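Local coordinates for Isomerase/lactonizing enzyme (PDB 2NQL), which belongs to the mandelate racemase/muconate lactonizing enzyme family of the enolase superfamily, has no assigned specific function here, and carries a bound sodium ion, at residues R17-L22 with Q343-E348; G35-K40 with Y46-R51. All coordinates share one frame; numbering follows the deposited sequence. Where two conformers were deposited one is given.

Contact 1. Residues R17-L22 with Q343-E348; sequences RKVPYL and QHSIFE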
ATOM      1  N   ARG A  17     -16.324  18.963  10.805  1.00 19.83           N
ATOM      2  CA  ARG A  17     -16.669  17.851  11.705  1.00 17.16           C
ATOM      3  C   ARG A  17     -17.807  18.351  12.614  1.00 20.05           C
ATOM      4  O   ARG A  17     -17.845  19.537  12.978  1.00 23.73           O
ATOM      5  CB  ARG A  17     -15.476  17.462  12.583  1.00 21.77           C
ATOM      6  CG  ARG A  17     -14.169  17.161  11.813  1.00 23.48           C
ATOM      7  CD  ARG A  17     -13.483  15.901  12.340  1.00 19.54           C
ATOM      8  NE  ARG A  17     -14.473  14.834  12.374  1.00 28.16           N
ATOM      9  CZ  ARG A  17     -14.406  13.716  13.075  1.00 34.79           C
ATOM     10  NH1 ARG A  17     -15.425  12.861  13.015  1.00 32.27           N
ATOM     11  NH2 ARG A  17     -13.342  13.438  13.808  1.00 28.42           N
ATOM     12  N   LYS A  18     -18.732  17.463  12.963  1.00 19.20           N
ATOM     13  CA  LYS A  18     -19.861  17.886  13.792  0.50 22.89           C
ATOM     14  C   LYS A  18     -19.919  17.103  15.095  1.00 20.26           C
ATOM     15  O   LYS A  18     -20.955  17.071  15.787  1.00 18.64           O
ATOM     16  CB  LYS A  18     -21.172  17.796  13.012  0.50 28.88           C
ATOM     17  CG  LYS A  18     -21.334  18.871  11.947  0.50 36.46           C
ATOM     18  CD  LYS A  18     -22.532  18.556  11.070  0.50 38.24           C
ATOM     19  CE  LYS A  18     -22.395  19.141   9.677  0.50 37.73           C
ATOM     20  NZ  LYS A  18     -23.306  18.450   8.740  0.50 20.34           N
ATOM     21  N   VAL A  19     -18.783  16.497  15.434  1.00 20.26           N
ATOM     22  CA  VAL A  19     -18.619  15.801  16.693  0.50 18.29           C
ATOM     23  C   VAL A  19     -17.435  16.387  17.451  1.00 21.51           C
ATOM     24  O   VAL A  19     -16.483  16.910  16.843  1.00 21.61           O
ATOM     25  CB  VAL A  19     -18.487  14.270  16.516  0.50 26.18           C
ATOM     26  CG1 VAL A  19     -19.835  13.696  16.281  0.50 18.42           C
ATOM     27  CG2 VAL A  19     -17.556  13.902  15.364  0.50 18.40           C
ATOM     28  N   PRO A  20     -17.514  16.399  18.800  1.00 19.76           N
ATOM     29  CA  PRO A  20     -16.327  16.872  19.502  1.00 19.26           C
ATOM     30  C   PRO A  20     -15.241  15.836  19.284  1.00 28.24           C
ATOM     31  O   PRO A  20     -15.478  14.630  19.441  1.00 31.05           O
ATOM     32  CB  PRO A  20     -16.780  16.935  20.964  1.00 23.25           C
ATOM     33  CG  PRO A  20     -17.931  16.013  21.049  1.00 25.20           C
ATOM     34  CD  PRO A  20     -18.611  16.067  19.736  1.00 21.17           C
ATOM     35  N   TYR A  21     -14.106  16.284  18.779  1.00 21.35           N
ATOM     36  CA  TYR A  21     -13.043  15.331  18.432  1.00 26.79           C
ATOM     37  C   TYR A  21     -11.696  15.802  18.975  1.00 24.81           C
ATOM     38  O   TYR A  21     -10.769  15.003  19.159  1.00 26.33           O
ATOM     39  CB  TYR A  21     -12.996  15.082  16.910  1.00 22.02           C
ATOM     40  CG  TYR A  21     -12.503  16.245  16.100  1.00 18.62           C
ATOM     41  CD1 TYR A  21     -11.186  16.272  15.613  1.00 19.32           C
ATOM     42  CD2 TYR A  21     -13.343  17.345  15.819  1.00 18.28           C
ATOM     43  CE1 TYR A  21     -10.731  17.346  14.887  1.00 20.35           C
ATOM     44  CE2 TYR A  21     -12.894  18.414  15.093  1.00 19.62           C
ATOM     45  CZ  TYR A  21     -11.578  18.409  14.628  1.00 21.46           C
ATOM     46  OH  TYR A  21     -11.120  19.484  13.927  1.00 20.92           O
ATOM     47  N   LEU A  22     -11.573  17.104  19.199  1.00 26.39           N
ATOM     48  CA  LEU A  22     -10.285  17.660  19.619  1.00 33.36           C
ATOM     49  C   LEU A  22      -9.942  17.416  21.094  1.00 34.22           C
ATOM     50  O   LEU A  22      -8.806  17.639  21.514  1.00 32.49           O
ATOM     51  CB  LEU A  22     -10.203  19.139  19.297  1.00 29.70           C
ATOM     52  CG  LEU A  22     -10.250  19.505  17.819  1.00 32.51           C
ATOM     53  CD1 LEU A  22     -10.742  20.901  17.660  1.00 41.47           C
ATOM     54  CD2 LEU A  22      -8.911  19.324  17.147  1.00 29.51           C
ATOM     55  N   GLN A 343     -22.075   4.313  13.109  1.00 19.99           N
ATOM     56  CA  GLN A 343     -21.554   5.581  13.596  0.50 21.68           C
ATOM     57  C   GLN A 343     -22.677   6.594  13.568  1.00 22.88           C
ATOM     58  O   GLN A 343     -22.827   7.334  12.594  1.00 20.00           O
ATOM     59  CB  GLN A 343     -20.419   6.060  12.686  0.50 31.39           C
ATOM     60  CG  GLN A 343     -19.188   5.175  12.699  0.50 41.08           C
ATOM     61  CD  GLN A 343     -18.141   5.677  13.660  0.50 51.38           C
ATOM     62  OE1 GLN A 343     -17.927   5.094  14.725  0.50 51.06           O
ATOM     63  NE2 GLN A 343     -17.483   6.775  13.296  0.50 55.19           N
ATOM     64  N   HIS A 344     -23.475   6.611  14.631  1.00 21.69           N
ATOM     65  CA  HIS A 344     -24.662   7.437  14.700  1.00 21.67           C
ATOM     66  C   HIS A 344     -24.402   8.913  14.381  1.00 25.86           C
ATOM     67  O   HIS A 344     -25.169   9.537  13.658  1.00 23.10           O
ATOM     68  CB  HIS A 344     -25.314   7.262  16.079  1.00 28.82           C
ATOM     69  CG  HIS A 344     -24.382   7.516  17.229  1.00 32.96           C
ATOM     70  ND1 HIS A 344     -24.319   8.731  17.878  1.00 33.87           N
ATOM     71  CD2 HIS A 344     -23.454   6.725  17.818  1.00 34.82           C
ATOM     72  CE1 HIS A 344     -23.414   8.667  18.840  1.00 27.56           C
ATOM     73  NE2 HIS A 344     -22.873   7.461  18.824  1.00 30.87           N
ATOM     74  N   SER A 345     -23.275   9.430  14.874  1.00 23.73           N
ATOM     75  CA  SER A 345     -22.909  10.832  14.776  1.00 25.41           C
ATOM     76  C   SER A 345     -22.561  11.236  13.353  1.00 25.04           C
ATOM     77  O   SER A 345     -22.576  12.414  13.033  1.00 24.56           O
ATOM     78  CB  SER A 345     -21.650  11.053  15.605  1.00 26.93           C
ATOM     79  OG  SER A 345     -21.854  10.712  16.961  1.00 35.97           O
ATOM     80  N   ILE A 346     -22.202  10.256  12.527  1.00 23.96           N
ATOM     81  CA  ILE A 346     -21.858  10.512  11.126  1.00 19.17           C
ATOM     82  C   ILE A 346     -23.101  10.287  10.256  1.00 22.50           C
ATOM     83  O   ILE A 346     -23.431  11.099   9.387  1.00 23.76           O
ATOM     84  CB  ILE A 346     -20.708   9.545  10.652  1.00 22.12           C
ATOM     85  CG1 ILE A 346     -19.441   9.716  11.511  1.00 24.51           C
ATOM     86  CG2 ILE A 346     -20.394   9.754   9.152  1.00 23.93           C
ATOM     87  CD1 ILE A 346     -18.827  11.130  11.486  1.00 36.05           C
ATOM     88  N   PHE A 347     -23.772   9.159  10.499  1.00 19.91           N
ATOM     89  CA  PHE A 347     -24.919   8.716   9.727  1.00 21.85           C
ATOM     90  C   PHE A 347     -26.066   9.719   9.760  1.00 21.72           C
ATOM     91  O   PHE A 347     -26.615  10.060   8.715  1.00 24.95           O
ATOM     92  CB  PHE A 347     -25.379   7.344  10.236  1.00 20.46           C
ATOM     93  CG  PHE A 347     -26.448   6.685   9.393  1.00 21.34           C
ATOM     94  CD1 PHE A 347     -26.097   5.747   8.419  1.00 21.11           C
ATOM     95  CD2 PHE A 347     -27.805   6.990   9.569  1.00 21.34           C
ATOM     96  CE1 PHE A 347     -27.068   5.125   7.630  1.00 22.21           C
ATOM     97  CE2 PHE A 347     -28.793   6.372   8.779  1.00 24.64           C
ATOM     98  CZ  PHE A 347     -28.433   5.432   7.817  1.00 23.10           C
ATOM     99  N   GLU A 348     -26.443  10.162  10.963  1.00 24.11           N
ATOM    100  CA  GLU A 348     -27.587  11.072  11.114  1.00 21.34           C
ATOM    101  C   GLU A 348     -27.495  12.366  10.294  1.00 23.46           C
ATOM    102  O   GLU A 348     -28.363  12.602   9.441  1.00 26.33           O
ATOM    103  CB  GLU A 348     -28.001  11.247  12.598  1.00 21.26           C
ATOM    104  CG  GLU A 348     -28.490   9.921  13.200  1.00 27.46           C
ATOM    105  CD  GLU A 348     -28.812   9.977  14.704  1.00 32.79           C
ATOM    106  OE1 GLU A 348     -28.090  10.652  15.485  1.00 35.65           O
ATOM    107  OE2 GLU A 348     -29.798   9.315  15.090  1.00 43.83           O
TER
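Val19 and Ser345 mark the closest approach of the two backbones, with 6.8 Å between their CA atoms; there an irregular loop passes the first turn of the short helix 344-347. The contact is small and rests on van der Waals touches alone. Val19 points its CG1 methyl at the helix, where in the conformer given Val19 CG1 lies 3.3 Å from Ser345 CB and 3.7 Å from Ser345 OG. Val19 was deposited in two conformers, and both values hold for this one only. Next to this pair, the CD1 methyl of Ile346 comes up to the edge of the Arg17 guanidinium, near its plane and 4.1 Å from Arg17 NH1, the two side chains running at a slant to each other. Arg17 reaches this point through bends at chi2 and chi3. Arg17 CD lies 3.6 Å above the plane of the Tyr21 ring, over its centre, while Asp50 is the partner of Arg17 NE, so the arginine is held by partners other than the isoleucine. Val318 touches both Arg17 and Ile346. On the helix side, Gln343 occupies the N-cap position, and its carbonyl O takes the N-H groups of Ile346 and Phe347. The arrangement is consistent with the enolase superfamily, in which a loop of the N-terminal capping domain packs on the rim of the C-terminal barrel.

Contact 2. Residues G35-K40 with Y46-R51; sequences GYIVRK and YPTFDR. With SO4 (sulfate ion), chain D.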
ATOM      1  N   GLY A  35      -4.292  21.598   7.516  1.00 17.10           N
ATOM      2  CA  GLY A  35      -5.343  21.262   8.479  1.00 20.06           C
ATOM      3  C   GLY A  35      -5.135  19.928   9.171  1.00 20.63           C
ATOM      4  O   GLY A  35      -6.089  19.344   9.713  1.00 21.10           O
ATOM      5  N   TYR A  36      -3.908  19.402   9.150  1.00 17.98           N
ATOM      6  CA  TYR A  36      -3.652  18.114   9.806  1.00 17.19           C
ATOM      7  C   TYR A  36      -3.107  18.257  11.225  1.00 18.90           C
ATOM      8  O   TYR A  36      -2.337  19.183  11.516  1.00 20.82           O
ATOM      9  CB  TYR A  36      -2.682  17.244   8.997  1.00 18.65           C
ATOM     10  CG  TYR A  36      -3.246  16.909   7.635  1.00 18.28           C
ATOM     11  CD1 TYR A  36      -4.353  16.059   7.510  1.00 20.21           C
ATOM     12  CD2 TYR A  36      -2.665  17.429   6.477  1.00 17.26           C
ATOM     13  CE1 TYR A  36      -4.889  15.757   6.257  1.00 19.35           C
ATOM     14  CE2 TYR A  36      -3.185  17.124   5.218  1.00 20.12           C
ATOM     15  CZ  TYR A  36      -4.304  16.289   5.125  1.00 19.40           C
ATOM     16  OH  TYR A  36      -4.814  15.979   3.895  1.00 20.53           O
ATOM     17  N   ILE A  37      -3.475  17.302  12.068  1.00 16.91           N
ATOM     18  CA  ILE A  37      -2.976  17.240  13.460  1.00 16.14           C
ATOM     19  C   ILE A  37      -2.618  15.821  13.888  1.00 16.59           C
ATOM     20  O   ILE A  37      -3.363  14.871  13.638  1.00 19.89           O
ATOM     21  CB  ILE A  37      -3.975  17.949  14.442  1.00 20.04           C
ATOM     22  CG1 ILE A  37      -3.319  18.243  15.795  1.00 26.51           C
ATOM     23  CG2 ILE A  37      -5.293  17.215  14.541  1.00 22.24           C
ATOM     24  CD1 ILE A  37      -3.879  19.538  16.419  1.00 33.40           C
ATOM     25  N   VAL A  38      -1.446  15.671  14.491  1.00 18.16           N
ATOM     26  CA  VAL A  38      -0.984  14.366  14.946  1.00 18.40           C
ATOM     27  C   VAL A  38      -1.251  14.233  16.440  1.00 22.53           C
ATOM     28  O   VAL A  38      -0.834  15.096  17.207  1.00 24.68           O
ATOM     29  CB  VAL A  38       0.528  14.130  14.614  1.00 22.83           C
ATOM     30  CG1 VAL A  38       1.096  12.950  15.394  1.00 23.24           C
ATOM     31  CG2 VAL A  38       0.703  13.836  13.141  1.00 21.31           C
ATOM     32  N   ARG A  39      -1.976  13.178  16.816  1.00 20.70           N
ATOM     33  CA  ARG A  39      -2.165  12.826  18.219  0.50 27.77           C
ATOM     34  C   ARG A  39      -0.876  12.244  18.793  1.00 29.46           C
ATOM     35  O   ARG A  39      -0.385  11.221  18.322  1.00 27.23           O
ATOM     36  CB  ARG A  39      -3.335  11.850  18.376  0.50 23.73           C
ATOM     37  CG  ARG A  39      -3.948  11.838  19.781  0.50 31.61           C
ATOM     38  CD  ARG A  39      -4.836  10.617  20.018  0.50 32.94           C
ATOM     39  NE  ARG A  39      -6.104  10.693  19.295  0.50 38.00           N
ATOM     40  CZ  ARG A  39      -6.996   9.705  19.228  0.50 30.08           C
ATOM     41  NH1 ARG A  39      -6.772   8.549  19.836  0.50 31.45           N
ATOM     42  NH2 ARG A  39      -8.115   9.878  18.539  0.50 30.44           N
ATOM     43  N   LYS A  40      -0.328  12.912  19.797  1.00 27.65           N
ATOM     44  CA  LYS A  40       0.978  12.543  20.349  1.00 33.86           C
ATOM     45  C   LYS A  40       0.989  11.134  20.937  1.00 33.19           C
ATOM     46  O   LYS A  40       1.980  10.412  20.811  1.00 32.57           O
ATOM     47  CB  LYS A  40       1.461  13.584  21.359  1.00 31.35           C
ATOM     48  CG  LYS A  40       2.064  14.797  20.696  1.00 44.05           C
ATOM     49  CD  LYS A  40       2.647  15.766  21.711  1.00 53.52           C
ATOM     50  CE  LYS A  40       2.694  17.165  21.132  1.00 62.56           C
ATOM     51  NZ  LYS A  40       3.465  18.102  21.976  1.00 52.57           N
ATOM     52  N   TYR A  46      -4.648  13.121  11.970  1.00 19.89           N
ATOM     53  CA  TYR A  46      -6.111  13.311  11.843  1.00 20.03           C
ATOM     54  C   TYR A  46      -6.386  14.582  11.067  1.00 14.80           C
ATOM     55  O   TYR A  46      -5.638  15.559  11.203  1.00 17.15           O
ATOM     56  CB  TYR A  46      -6.771  13.409  13.238  1.00 19.82           C
ATOM     57  CG  TYR A  46      -6.652  12.098  13.979  1.00 18.31           C
ATOM     58  CD1 TYR A  46      -7.642  11.118  13.864  1.00 21.78           C
ATOM     59  CD2 TYR A  46      -5.528  11.828  14.760  1.00 21.63           C
ATOM     60  CE1 TYR A  46      -7.505   9.880  14.524  1.00 23.65           C
ATOM     61  CE2 TYR A  46      -5.377  10.604  15.438  1.00 21.13           C
ATOM     62  CZ  TYR A  46      -6.373   9.636  15.305  1.00 25.84           C
ATOM     63  OH  TYR A  46      -6.227   8.444  15.975  1.00 26.75           O
ATOM     64  N   PRO A  47      -7.491  14.595  10.294  1.00 17.87           N
ATOM     65  CA  PRO A  47      -7.965  15.800   9.672  1.00 16.89           C
ATOM     66  C   PRO A  47      -8.737  16.654  10.684  1.00 16.26           C
ATOM     67  O   PRO A  47      -9.268  16.114  11.675  1.00 19.13           O
ATOM     68  CB  PRO A  47      -8.964  15.284   8.631  1.00 14.14           C
ATOM     69  CG  PRO A  47      -9.541  14.022   9.240  1.00 14.76           C
ATOM     70  CD  PRO A  47      -8.378  13.431  10.034  1.00 22.63           C
ATOM     71  N   THR A  48      -8.826  17.945  10.397  1.00 18.22           N
ATOM     72  CA  THR A  48      -9.639  18.870  11.181  1.00 18.51           C
ATOM     73  C   THR A  48     -10.956  19.191  10.455  1.00 17.77           C
ATOM     74  O   THR A  48     -11.431  20.324  10.449  1.00 18.02           O
ATOM     75  CB  THR A  48      -8.832  20.158  11.551  1.00 18.46           C
ATOM     76  OG1 THR A  48      -8.268  20.737  10.366  1.00 18.36           O
ATOM     77  CG2 THR A  48      -7.701  19.783  12.567  1.00 18.51           C
ATOM     78  N   PHE A  49     -11.513  18.175   9.803  1.00 16.48           N
ATOM     79  CA  PHE A  49     -12.622  18.332   8.847  1.00 17.10           C
ATOM     80  C   PHE A  49     -13.008  16.902   8.436  1.00 14.65           C
ATOM     81  O   PHE A  49     -12.244  15.947   8.692  1.00 17.35           O
ATOM     82  CB  PHE A  49     -12.215  19.154   7.612  1.00 18.49           C
ATOM     83  CG  PHE A  49     -10.906  18.723   7.031  1.00 18.89           C
ATOM     84  CD1 PHE A  49     -10.852  17.586   6.211  1.00 20.41           C
ATOM     85  CD2 PHE A  49      -9.718  19.402   7.348  1.00 18.06           C
ATOM     86  CE1 PHE A  49      -9.617  17.124   5.704  1.00 24.72           C
ATOM     87  CE2 PHE A  49      -8.479  18.961   6.841  1.00 18.63           C
ATOM     88  CZ  PHE A  49      -8.432  17.819   6.021  1.00 19.92           C
ATOM     89  N   ASP A  50     -14.176  16.758   7.825  1.00 12.14           N
ATOM     90  CA  ASP A  50     -14.595  15.471   7.253  1.00 13.45           C
ATOM     91  C   ASP A  50     -14.400  15.611   5.756  1.00 12.91           C
ATOM     92  O   ASP A  50     -14.667  16.676   5.196  1.00 16.34           O
ATOM     93  CB  ASP A  50     -16.061  15.202   7.525  1.00 17.57           C
ATOM     94  CG  ASP A  50     -16.324  14.695   8.937  1.00 24.07           C
ATOM     95  OD1 ASP A  50     -15.372  14.379   9.687  1.00 20.77           O
ATOM     96  OD2 ASP A  50     -17.518  14.611   9.293  1.00 24.33           O
ATOM     97  N   ARG A  51     -13.912  14.558   5.105  1.00 16.03           N
ATOM     98  CA  ARG A  51     -13.666  14.651   3.645  1.00 15.75           C
ATOM     99  C   ARG A  51     -13.662  13.243   3.073  1.00 15.15           C
ATOM    100  O   ARG A  51     -13.143  12.323   3.700  1.00 17.50           O
ATOM    101  CB  ARG A  51     -12.311  15.335   3.356  1.00 18.48           C
ATOM    102  CG  ARG A  51     -12.057  15.640   1.855  1.00 15.41           C
ATOM    103  CD  ARG A  51     -10.878  16.605   1.689  1.00 12.48           C
ATOM    104  NE  ARG A  51      -9.642  16.138   2.304  1.00 15.68           N
ATOM    105  CZ  ARG A  51      -8.594  16.931   2.536  1.00 15.46           C
ATOM    106  NH1 ARG A  51      -8.640  18.240   2.235  1.00 20.61           N
ATOM    107  NH2 ARG A  51      -7.521  16.414   3.098  1.00 16.65           N
TER
HETATM  108  S   SO4 D1007      -9.166   6.190  13.922  0.50 14.52           S
HETATM  109  O1  SO4 D1007      -8.160   6.141  12.864  0.50 35.26           O
HETATM  110  O2  SO4 D1007      -8.487   6.649  15.138  0.50 22.15           O
HETATM  111  O3  SO4 D1007     -10.240   7.113  13.576  0.50 31.10           O
HETATM  112  O4  SO4 D1007      -9.702   4.848  14.123  0.50 22.46           O
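Ile37 and Tyr46 form the hydrogen-bonded pair of a short antiparallel hairpin. Ile37 N gives Tyr46 O a straight bond of 2.9 Å (167° at the hydrogen), and Tyr46 N returns one of 2.7 Å to Ile37 O. Beyond this pair Gly35, part of a G1 beta bulge, turns its carbonyl O to Thr48. Thr48 OG1 donates to Gly35 O at 2.7 Å, slightly tilted from the carbonyl plane, and Thr48 N adds a weak bond. Among the side chains, Tyr36 OH hydrogen-bonds Asp84 OD2 of the second subunit and takes a weak bond of 2.9 Å from Arg51 NH2, the ring and guanidinium planes 64° apart. Tyr46 OH donates to sulfate O2 at 3.0 Å, while Asn42 ND2 also bonds to this hydroxyl; His216 NE2 is a further partner of the sulfate.

Packing contacts run alongside. Thr48 OG1 is placed between its backbone N and carbonyl carbon, which sets Thr48 CG2 beside Ile37 CG2, 4.0 Å away. Tyr36 CE1 meets Phe49 CZ at 4.1 Å, the side chains at a slant, and Phe49 CE1 lies over the centre of the Arg51 guanidinium. The Arg39 guanidinium, in the conformer given, is nearly parallel to the Tyr46 ring (2° between planes); Tyr46 OH lies 3.5 Å above the Arg39 guanidinium plane, at too poor an angle for a hydrogen bond.

Arg51 NE and NH2 reach Gly71 O and Ile72 O in the loop after strand 64-70. Phe89 of the second subunit packs on Tyr36, and Arg112 of that subunit makes a cation-pi contact with Tyr46. The hairpin of strands 36-38 and 45-47 thus lies at the dimer interface, leading into strand 50-59 of the N-terminal sheet.

From the N terminus, the chain leaves strand 5-15 and enters the loop that holds 17-22, the first half of contact 1. It soon reaches contact 2, a local closure with only five residues between its segments. Contact 1 closes much later, after 320 intervening residues that include most of the barrel, so contact 2 falls wholly within its span. The two join directly: the salt bridge from Arg17 NE to Asp50 OD1 is 2.9 Å long, and the Tyr21 ring packs on Pro47 and Thr48. Together they tie the N-terminal sheet and hairpin, through one loop, to the barrel's final strand-to-helix turn.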